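Local structure of putative activator of HSP90 (3N72) at residues D49-S54 against Y72-E77. The protein probably binds the Hsp90 chaperone and stimulates its ATPase activity, the part described here being the N-terminal Aha1 domain. Sequence-based numbering, arbitrary orientation. Where two conformers were deposited one is given.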
loop_
_atom_site.group_PDB
_atom_site.type_symbol
_atom_site.label_atom_id
_atom_site.label_comp_id
_atom_site.label_asym_id
_atom_site.label_seq_id
_atom_site.Cartn_x
_atom_site.Cartn_y
_atom_site.Cartn_z
ATOM N N ASP B 49 27.963 17.898 5.224
ATOM C CA ASP B 49 27.552 17.022 6.323
ATOM C C ASP B 49 26.605 17.769 7.265
ATOM O O ASP B 49 26.329 18.975 7.088
ATOM C CB ASP B 49 28.790 16.570 7.102
ATOM C CG ASP B 49 28.595 15.255 7.842
ATOM O OD1 ASP B 49 27.480 14.660 7.811
ATOM O OD2 ASP B 49 29.582 14.820 8.479
ATOM N N ASN B 50 26.100 17.033 8.249
ATOM C CA ASN B 50 25.285 17.590 9.315
ATOM C C ASN B 50 24.070 18.361 8.796
ATOM O O ASN B 50 23.884 19.546 9.061
ATOM C CB ASN B 50 26.167 18.418 10.254
ATOM C CG ASN B 50 27.262 17.582 10.885
ATOM O OD1 ASN B 50 26.982 16.544 11.486
ATOM N ND2 ASN B 50 28.516 18.039 10.767
ATOM N N LEU B 51 23.245 17.651 8.047
ATOM C CA LEU B 51 22.098 18.247 7.393
ATOM C C LEU B 51 20.836 18.283 8.263
ATOM O O LEU B 51 20.303 17.235 8.636
ATOM C CB LEU B 51 21.835 17.475 6.106
ATOM C CG LEU B 51 22.878 17.796 5.051
ATOM C CD1 LEU B 51 23.619 16.570 4.597
ATOM C CD2 LEU B 51 22.205 18.524 3.926
ATOM N N GLN B 52 20.363 19.480 8.585
ATOM C CA GLN B 52 19.047 19.624 9.217
ATOM C C GLN B 52 18.089 19.972 8.086
ATOM O O GLN B 52 18.350 20.932 7.344
ATOM C CB GLN B 52 19.000 20.791 10.205
ATOM C CG GLN B 52 20.203 21.061 11.072
ATOM C CD GLN B 52 20.081 22.425 11.736
ATOM O OE1 GLN B 52 19.013 22.786 12.271
ATOM N NE2 GLN B 52 21.160 23.197 11.701
ATOM N N VAL B 53 16.993 19.226 7.947
ATOM C CA VAL B 53 15.999 19.495 6.888
ATOM C C VAL B 53 14.624 19.661 7.518
ATOM O O VAL B 53 14.076 18.706 8.082
ATOM C CB VAL B 53 15.988 18.368 5.817
ATOM C CG1 VAL B 53 15.064 18.741 4.627
ATOM C CG2 VAL B 53 17.386 18.150 5.272
ATOM N N SER B 54 14.060 20.860 7.413
ATOM C CA SER B 54 12.840 21.164 8.134
ATOM C C SER B 54 11.823 21.735 7.184
ATOM O O SER B 54 12.095 22.730 6.525
ATOM C CB SER B 54 13.129 22.198 9.253
ATOM O OG SER B 54 11.923 22.613 9.901
ATOM N N TYR B 72 11.133 23.745 2.207
ATOM C CA TYR B 72 12.186 23.322 3.170
ATOM C C TYR B 72 13.144 24.441 3.508
ATOM O O TYR B 72 13.476 25.292 2.660
ATOM C CB TYR B 72 12.985 22.067 2.693
ATOM C CG TYR B 72 12.169 20.848 2.856
ATOM C CD1 TYR B 72 11.332 20.397 1.802
ATOM C CD2 TYR B 72 12.095 20.214 4.084
ATOM C CE1 TYR B 72 10.496 19.311 1.982
ATOM C CE2 TYR B 72 11.233 19.143 4.284
ATOM C CZ TYR B 72 10.443 18.702 3.213
ATOM O OH TYR B 72 9.619 17.645 3.423
ATOM N N ILE B 73 13.568 24.437 4.773
ATOM C CA ILE B 73 14.777 25.092 5.220
ATOM C C ILE B 73 15.820 23.976 5.296
ATOM O O ILE B 73 15.574 22.932 5.925
ATOM C CB ILE B 73 14.584 25.722 6.620
ATOM C CG1 ILE B 73 13.502 26.813 6.573
ATOM C CG2 ILE B 73 15.923 26.262 7.157
ATOM C CD1 ILE B 73 12.634 26.856 7.799
ATOM N N ILE B 74 16.960 24.165 4.627
ATOM C CA ILE B 74 18.022 23.153 4.638
ATOM C C ILE B 74 19.243 23.840 5.230
ATOM O O ILE B 74 19.728 24.798 4.659
ATOM C CB ILE B 74 18.341 22.638 3.226
ATOM C CG1 ILE B 74 17.048 22.184 2.521
ATOM C CG2 ILE B 74 19.378 21.487 3.289
ATOM C CD1 ILE B 74 17.187 21.994 1.011
ATOM N N LYS B 75 19.680 23.367 6.390
ATOM C CA LYS B 75 20.827 23.971 7.094
ATOM C C LYS B 75 21.844 22.890 7.400
ATOM O O LYS B 75 21.530 21.871 8.048
ATOM C CB LYS B 75 20.353 24.680 8.363
ATOM C CG LYS B 75 21.515 25.443 9.035
ATOM C CD LYS B 75 21.064 26.562 9.931
ATOM C CE LYS B 75 22.282 27.270 10.597
ATOM N NZ LYS B 75 23.091 28.002 9.602
ATOM N N PHE B 76 23.075 23.103 6.924
ATOM C CA PHE B 76 24.069 22.069 6.963
ATOM C C PHE B 76 25.446 22.677 7.040
ATOM O O PHE B 76 25.583 23.889 7.177
ATOM C CB PHE B 76 23.946 21.094 5.767
ATOM C CG PHE B 76 23.898 21.740 4.379
ATOM C CD1 PHE B 76 24.937 21.521 3.470
ATOM C CD2 PHE B 76 22.790 22.480 3.950
ATOM C CE1 PHE B 76 24.889 22.030 2.182
ATOM C CE2 PHE B 76 22.731 23.019 2.648
ATOM C CZ PHE B 76 23.786 22.790 1.765
ATOM N N GLU B 77 26.461 21.830 6.982
ATOM C CA GLU B 77 27.823 22.311 7.070
ATOM C C GLU B 77 28.640 21.918 5.838
ATOM O O GLU B 77 28.335 20.937 5.189
ATOM C CB GLU B 77 28.461 21.827 8.363
ATOM C CG GLU B 77 27.715 22.443 9.576
ATOM C CD GLU B 77 28.130 21.838 10.939
ATOM O OE1 GLU B 77 28.849 20.823 10.949
ATOM O OE2 GLU B 77 27.745 22.404 12.001
#
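With CG anti to the carbonyl carbon (chi1 -60°), the N50 side chain carries its amide to E77, while F76, whose CG sits between backbone N and carbonyl carbon (chi1 52°), stands its ring beside L51. N50 ND2 donates to E77 OE1 at 2.8 Å, but the bond is bent at the hydrogen (130°) and ND2 approaches OE1 from above the carboxylate plane. L51 CG packs 3.5 Å from F76 CB, and L51 CD2 reaches the base of the ring obliquely. Further along that face, V53 CG1 meets Y72 CD2 at 3.4 Å.

The strands are antiparallel neighbours in the hairpin of 44-62 and 65-82. D49 pairs with E77, Q52 with K75 and S54 with I73, each through two backbone hydrogen bonds. Between D49 and Q52 the register slips by one at a beta bulge, where N50 adopts a left-handed conformation that turns its side chain toward 72-77. There N50 O accepts a CA-H...O contact from F76 CA (3.3 Å). Q52 NE2 lies 3.5 Å from K75 CG, against the lysine methylenes, the two side chains running the same way.

L51, V53, Y72 and I74 pack against helix 23-35, where N23 OD1 hydrogen-bonds Y72 OH. This part of the hairpin thus turns these residues and F76 to one side and mainly polar side chains, with I73 among them, to the other; at the bulge N50 adds a bent amide-carboxylate bond, probably weaker than the backbone bonds beside it.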